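PDB 2DFU: probable 2-hydroxyhepta-2,4-diene-1,7-dioate isomerase from Thermus thermophilus, which probably binds a metal ion and isomerises 2-hydroxyhepta-2,4-diene-1,7-dioate, and may also hydrolyse acetylpyruvate. Local coordinates for residues Pro105-Glu110 with Asp165-Leu170; Arg149-Lys154 with Val159-Ala164. All blocks are in the same frame, centred on the assembly; numbering follows the deposited sequence.

In the fold
Interactions 1 and 2 lie side by side, their centres about 9 Å apart. Both helices of interaction 2 fall between the two segments of interaction 1 in the sequence. Two polar links tie 105-110 to helix 149-154: Thr108 OG1 lies 2.6 Å from Asp150 OD1, and Glu110 O lies 2.9 Å from Arg149 N, both probable hydrogen bonds. Helix 159-162 also meets the aromatic side chains: Phe107 CZ packs 3.4 Å from Arg160 O. Phe167 CE2 packs at the same 3.4 Å from Ala161 O. Both contacts touch the second subunit, where Phe216 packs on Phe107 and Arg160.

Interaction 1: Pro105-Glu110 with Asp165-Leu170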
loop_
_atom_site.group_PDB
_atom_site.type_symbol
_atom_site.label_atom_id
_atom_site.label_comp_id
_atom_site.label_asym_id
_atom_site.label_seq_id
_atom_site.Cartn_x
_atom_site.Cartn_y
_atom_site.Cartn_z
ATOM N N PRO A 105 5.202 14.881 -13.741
ATOM C CA PRO A 105 3.774 14.717 -14.028
ATOM C C PRO A 105 3.035 15.875 -14.672
ATOM O O PRO A 105 3.401 17.038 -14.524
ATOM C CB PRO A 105 3.183 14.362 -12.664
ATOM C CG PRO A 105 4.343 13.804 -11.912
ATOM C CD PRO A 105 5.443 14.741 -12.299
ATOM N N PHE A 106 1.968 15.528 -15.381
ATOM C CA PHE A 106 1.137 16.509 -16.049
ATOM C C PHE A 106 0.229 17.202 -15.048
ATOM O O PHE A 106 -0.072 18.382 -15.204
ATOM C CB PHE A 106 0.279 15.830 -17.120
ATOM C CG PHE A 106 -0.748 16.741 -17.735
ATOM C CD1 PHE A 106 -0.358 17.858 -18.470
ATOM C CD2 PHE A 106 -2.108 16.499 -17.555
ATOM C CE1 PHE A 106 -1.309 18.724 -19.014
ATOM C CE2 PHE A 106 -3.066 17.358 -18.096
ATOM C CZ PHE A 106 -2.666 18.472 -18.825
ATOM N N PHE A 107 -0.188 16.469 -14.014
ATOM C CA PHE A 107 -1.106 16.996 -13.000
ATOM C C PHE A 107 -0.537 17.976 -11.977
ATOM O O PHE A 107 -1.277 18.510 -11.146
ATOM C CB PHE A 107 -1.790 15.832 -12.261
ATOM C CG PHE A 107 -0.856 15.014 -11.395
ATOM C CD1 PHE A 107 -0.466 15.471 -10.136
ATOM C CD2 PHE A 107 -0.366 13.787 -11.844
ATOM C CE1 PHE A 107 0.401 14.718 -9.333
ATOM C CE2 PHE A 107 0.499 13.031 -11.051
ATOM C CZ PHE A 107 0.883 13.499 -9.792
ATOM N N THR A 108 0.764 18.224 -12.024
ATOM C CA THR A 108 1.363 19.139 -11.064
ATOM C C THR A 108 2.327 20.120 -11.705
ATOM O O THR A 108 2.782 19.930 -12.829
ATOM C CB THR A 108 2.134 18.369 -9.961
ATOM O OG1 THR A 108 2.575 19.282 -8.945
ATOM C CG2 THR A 108 3.352 17.667 -10.553
ATOM N N GLU A 109 2.627 21.180 -10.971
ATOM C CA GLU A 109 3.574 22.182 -11.422
ATOM C C GLU A 109 4.372 22.587 -10.196
ATOM O O GLU A 109 5.017 23.634 -10.168
ATOM C CB GLU A 109 2.836 23.380 -12.025
ATOM C CG GLU A 109 2.095 23.019 -13.304
ATOM C CD GLU A 109 1.505 24.222 -14.007
ATOM O OE1 GLU A 109 0.604 24.869 -13.428
ATOM O OE2 GLU A 109 1.944 24.522 -15.142
ATOM N N GLU A 110 4.328 21.725 -9.182
ATOM C CA GLU A 110 5.022 21.976 -7.926
ATOM C C GLU A 110 5.664 20.695 -7.392
ATOM O O GLU A 110 5.347 20.237 -6.293
ATOM C CB GLU A 110 4.026 22.528 -6.905
ATOM C CG GLU A 110 4.633 23.481 -5.902
ATOM C CD GLU A 110 5.214 24.714 -6.563
ATOM O OE1 GLU A 110 4.440 25.473 -7.191
ATOM O OE2 GLU A 110 6.444 24.922 -6.459
ATOM N N ASP A 165 3.132 7.202 -9.772
ATOM C CA ASP A 165 4.171 6.297 -10.258
ATOM C C ASP A 165 5.564 6.932 -10.173
ATOM O O ASP A 165 5.735 8.105 -10.488
ATOM C CB ASP A 165 3.898 5.887 -11.713
ATOM C CG ASP A 165 2.703 4.949 -11.849
ATOM O OD1 ASP A 165 2.270 4.364 -10.833
ATOM O OD2 ASP A 165 2.208 4.784 -12.979
ATOM N N LYS A 166 6.544 6.141 -9.744
ATOM C CA LYS A 166 7.937 6.573 -9.606
ATOM C C LYS A 166 8.193 7.675 -8.576
ATOM O O LYS A 166 9.251 8.304 -8.599
ATOM C CB LYS A 166 8.507 7.028 -10.961
ATOM C CG LYS A 166 8.143 6.159 -12.159
ATOM C CD LYS A 166 8.433 4.673 -11.950
ATOM C CE LYS A 166 7.991 3.881 -13.184
ATOM N NZ LYS A 166 8.208 2.423 -13.058
ATOM N N PHE A 167 7.245 7.929 -7.677
ATOM C CA PHE A 167 7.470 8.960 -6.665
ATOM C C PHE A 167 8.331 8.477 -5.505
ATOM O O PHE A 167 8.395 9.120 -4.455
ATOM C CB PHE A 167 6.142 9.501 -6.136
ATOM C CG PHE A 167 5.612 10.677 -6.917
ATOM C CD1 PHE A 167 5.963 10.862 -8.255
ATOM C CD2 PHE A 167 4.747 11.589 -6.317
ATOM C CE1 PHE A 167 5.460 11.941 -8.986
ATOM C CE2 PHE A 167 4.236 12.672 -7.037
ATOM C CZ PHE A 167 4.595 12.847 -8.375
ATOM N N LEU A 168 9.003 7.346 -5.687
ATOM C CA LEU A 168 9.861 6.840 -4.626
ATOM C C LEU A 168 11.131 6.131 -5.087
ATOM O O LEU A 168 11.215 4.900 -5.058
ATOM C CB LEU A 168 9.082 5.911 -3.681
ATOM C CG LEU A 168 9.888 5.445 -2.453
ATOM C CD1 LEU A 168 10.290 6.651 -1.601
ATOM C CD2 LEU A 168 9.070 4.461 -1.632
ATOM N N PRO A 169 12.123 6.899 -5.562
ATOM C CA PRO A 169 13.369 6.255 -5.991
ATOM C C PRO A 169 13.899 5.625 -4.695
ATOM O O PRO A 169 13.829 6.254 -3.636
ATOM C CB PRO A 169 14.226 7.438 -6.444
ATOM C CG PRO A 169 13.211 8.396 -6.994
ATOM C CD PRO A 169 12.096 8.322 -5.956
ATOM N N LEU A 170 14.410 4.399 -4.757
ATOM C CA LEU A 170 14.888 3.750 -3.538
ATOM C C LEU A 170 16.120 2.895 -3.794
ATOM O O LEU A 170 16.123 2.059 -4.696
ATOM C CB LEU A 170 13.772 2.877 -2.947
ATOM C CG LEU A 170 13.993 2.285 -1.551
ATOM C CD1 LEU A 170 13.638 3.327 -0.500
ATOM C CD2 LEU A 170 13.125 1.054 -1.372
#
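Pro105 and Phe107 approach the Phe167 ring from the opposite direction. Pro105 touches with CG, the tip of its ring. This atom lies in the plane of the Phe167 ring at its edge, 3.6 Å from Phe167 CE1. It therefore abuts the ring border and does not cover a face. Phe107 CZ lies 4.0 Å from Phe167 CZ, the two rings meeting obliquely. Phe107 CG sits between its backbone N and its carbonyl carbon, with chi1 68°. That torsion folds the ring back over Pro105, whose CB lies 3.4 Å above the ring plane, offset toward the rim. Proline and phenylalanine thus pack on each other and meet Phe167 together. On the other segment, the CB of Phe167 already points toward the loop. A chi1 of -90° then carries the ring onward, so that CE1 and CZ, at its far end, do the touching. No hydrogen bond crosses the contact, and all the touching atoms are carbon.

In the fumarylacetoacetate hydrolase fold of this chain, 105-110 is the link between strand 102-104 and strand 111-121, which belong to different sheets. Phe167 comes just before strand 168-175. Its side chain also packs on Ile146 of strand 137-148, which pairs with strand 168-175.

The loop has its own polar fastening. Thr108 OG1 accepts the backbone N-H of Glu110 at 3.0 Å and 163°, which makes an ST turn. The carboxylate of Asp150 holds the same turn, because its OD2 accepts from Glu109 N. The backbone oxygen of Pro105 is bonded to Lys259 NZ.

Interaction 2: Arg149-Lys154 with Val159-Ala164; sequences RDVQKK and VRAKSA
Val151 and Gln152 of helix 149-154 pack on Ala161 of helix 159-162, with a polar pair on either flank, Gln152 with Lys162 and Lys154 with Arg160. Arg149 points away from the other helix at its base. Its NE and NH2 both bond weakly to Gln152 OE1, NH2 at 2.6 Å. Both bonds go to the amide oxygen, which leaves NE2 to turn toward Lys162. Next, Asp150 OD1 accepts the N-H of Val151 at 2.8 Å, 30° out of the carboxylate plane. Val151 splits its branches: CG2 lies 3.7 Å from Ala161 CA, and CG1 lies over one face of the Arg160 guanidinium. Gln152 CB meets Ala161 CB at 3.5 Å. The glutamine chain is extended, which carries NE2 beyond the alanine to a water at 3.3 Å. Lys162 NZ holds that water at 3.1 Å, and also bonds Thr147 OG1 and Asp145. Last, Lys154 runs out to Arg160 NH2, with CE at 3.2 Å and NZ at 3.4 Å. NZ and NH2 are both donors and do not bond each other; a second water accepts weakly from Lys154 NZ and Arg160 NH1. Arg160 NE pairs with Asp155 of its own chain and NH2 with Glu75 of the second subunit. These carboxylates probably offset much of its charge, which would ease the approach of Lys154.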
loop_
_atom_site.group_PDB
_atom_site.type_symbol
_atom_site.label_atom_id
_atom_site.label_comp_id
_atom_site.label_asym_id
_atom_site.label_seq_id
_atom_site.Cartn_x
_atom_site.Cartn_y
_atom_site.Cartn_z
ATOM N N ARG A 149 3.457 19.157 -4.387
ATOM C CA ARG A 149 2.920 20.099 -3.408
ATOM C C ARG A 149 1.568 20.740 -3.677
ATOM O O ARG A 149 0.806 20.951 -2.742
ATOM C CB ARG A 149 3.931 21.222 -3.149
ATOM C CG ARG A 149 5.323 20.736 -2.804
ATOM C CD ARG A 149 5.735 21.118 -1.390
ATOM N NE ARG A 149 4.849 20.551 -0.379
ATOM C CZ ARG A 149 5.220 20.299 0.874
ATOM N NH1 ARG A 149 6.465 20.560 1.261
ATOM N NH2 ARG A 149 4.350 19.796 1.742
ATOM N N ASP A 150 1.264 21.077 -4.925
ATOM C CA ASP A 150 -0.018 21.718 -5.188
ATOM C C ASP A 150 -1.207 20.804 -4.916
ATOM O O ASP A 150 -2.093 21.155 -4.142
ATOM C CB ASP A 150 -0.084 22.288 -6.616
ATOM C CG ASP A 150 0.543 21.378 -7.653
ATOM O OD1 ASP A 150 0.775 20.187 -7.360
ATOM O OD2 ASP A 150 0.794 21.863 -8.775
ATOM N N VAL A 151 -1.227 19.627 -5.532
ATOM C CA VAL A 151 -2.331 18.703 -5.313
ATOM C C VAL A 151 -2.361 18.240 -3.864
ATOM O O VAL A 151 -3.412 17.852 -3.350
ATOM C CB VAL A 151 -2.239 17.481 -6.251
ATOM C CG1 VAL A 151 -2.283 17.954 -7.707
ATOM C CG2 VAL A 151 -0.961 16.698 -5.982
ATOM N N GLN A 152 -1.210 18.295 -3.200
ATOM C CA GLN A 152 -1.115 17.887 -1.800
ATOM C C GLN A 152 -1.989 18.780 -0.920
ATOM O O GLN A 152 -2.484 18.353 0.122
ATOM C CB GLN A 152 0.338 17.954 -1.328
ATOM C CG GLN A 152 0.540 17.694 0.164
ATOM C CD GLN A 152 2.006 17.713 0.558
ATOM O OE1 GLN A 152 2.775 18.550 0.075
ATOM N NE2 GLN A 152 2.403 16.797 1.443
ATOM N N LYS A 153 -2.182 20.021 -1.353
ATOM C CA LYS A 153 -2.991 20.967 -0.600
ATOM C C LYS A 153 -4.479 20.873 -0.930
ATOM O O LYS A 153 -5.320 21.092 -0.064
ATOM C CB LYS A 153 -2.523 22.404 -0.869
ATOM C CG LYS A 153 -1.119 22.741 -0.386
ATOM C CD LYS A 153 -0.776 24.185 -0.753
ATOM C CE LYS A 153 0.618 24.590 -0.283
ATOM N NZ LYS A 153 1.707 23.868 -0.991
ATOM N N LYS A 154 -4.805 20.539 -2.176
ATOM C CA LYS A 154 -6.205 20.468 -2.590
ATOM C C LYS A 154 -6.931 19.121 -2.477
ATOM O O LYS A 154 -8.086 19.084 -2.055
ATOM C CB LYS A 154 -6.346 20.991 -4.025
ATOM C CG LYS A 154 -5.725 20.094 -5.079
ATOM C CD LYS A 154 -6.132 20.523 -6.481
ATOM C CE LYS A 154 -5.528 19.604 -7.535
ATOM N NZ LYS A 154 -5.929 19.985 -8.919
ATOM N N VAL A 159 -2.704 11.082 -1.988
ATOM C CA VAL A 159 -2.491 9.968 -2.895
ATOM C C VAL A 159 -1.684 10.344 -4.140
ATOM O O VAL A 159 -0.618 9.768 -4.376
ATOM C CB VAL A 159 -3.813 9.308 -3.307
ATOM C CG1 VAL A 159 -3.538 8.129 -4.223
ATOM C CG2 VAL A 159 -4.549 8.830 -2.065
ATOM N N ARG A 160 -2.144 11.290 -4.950
ATOM C CA ARG A 160 -1.304 11.593 -6.097
ATOM C C ARG A 160 -0.166 12.532 -5.728
ATOM O O ARG A 160 0.786 12.688 -6.488
ATOM C CB ARG A 160 -2.108 12.131 -7.290
ATOM C CG ARG A 160 -2.921 13.351 -7.061
ATOM C CD ARG A 160 -3.674 13.706 -8.336
ATOM N NE ARG A 160 -4.559 14.834 -8.096
ATOM C CZ ARG A 160 -5.089 15.595 -9.045
ATOM N NH1 ARG A 160 -4.832 15.356 -10.324
ATOM N NH2 ARG A 160 -5.872 16.607 -8.704
ATOM N N ALA A 161 -0.241 13.129 -4.544
ATOM C CA ALA A 161 0.820 14.025 -4.102
ATOM C C ALA A 161 2.075 13.241 -3.726
ATOM O O ALA A 161 3.193 13.700 -3.952
ATOM C CB ALA A 161 0.357 14.842 -2.901
ATOM N N LYS A 162 1.879 12.051 -3.172
ATOM C CA LYS A 162 2.983 11.218 -2.708
ATOM C C LYS A 162 3.090 9.829 -3.336
ATOM O O LYS A 162 4.163 9.221 -3.324
ATOM C CB LYS A 162 2.866 11.030 -1.190
ATOM C CG LYS A 162 3.006 12.296 -0.348
ATOM C CD LYS A 162 4.476 12.677 -0.183
ATOM C CE LYS A 162 4.658 13.743 0.895
ATOM N NZ LYS A 162 6.083 14.172 1.020
ATOM N N SER A 163 1.990 9.323 -3.880
ATOM C CA SER A 163 1.999 7.975 -4.419
ATOM C C SER A 163 1.846 7.796 -5.929
ATOM O O SER A 163 1.425 6.730 -6.391
ATOM C CB SER A 163 0.938 7.150 -3.691
ATOM O OG SER A 163 1.157 5.764 -3.882
ATOM N N ALA A 164 2.184 8.825 -6.699
ATOM C CA ALA A 164 2.115 8.728 -8.154
ATOM C C ALA A 164 3.239 7.785 -8.583
ATOM O O ALA A 164 4.194 7.585 -7.835
ATOM C CB ALA A 164 2.318 10.113 -8.788
HETATM O O HOH W 1 5.493 16.806 2.484
HETATM O O HOH W 2 -4.975 18.441 -11.619
#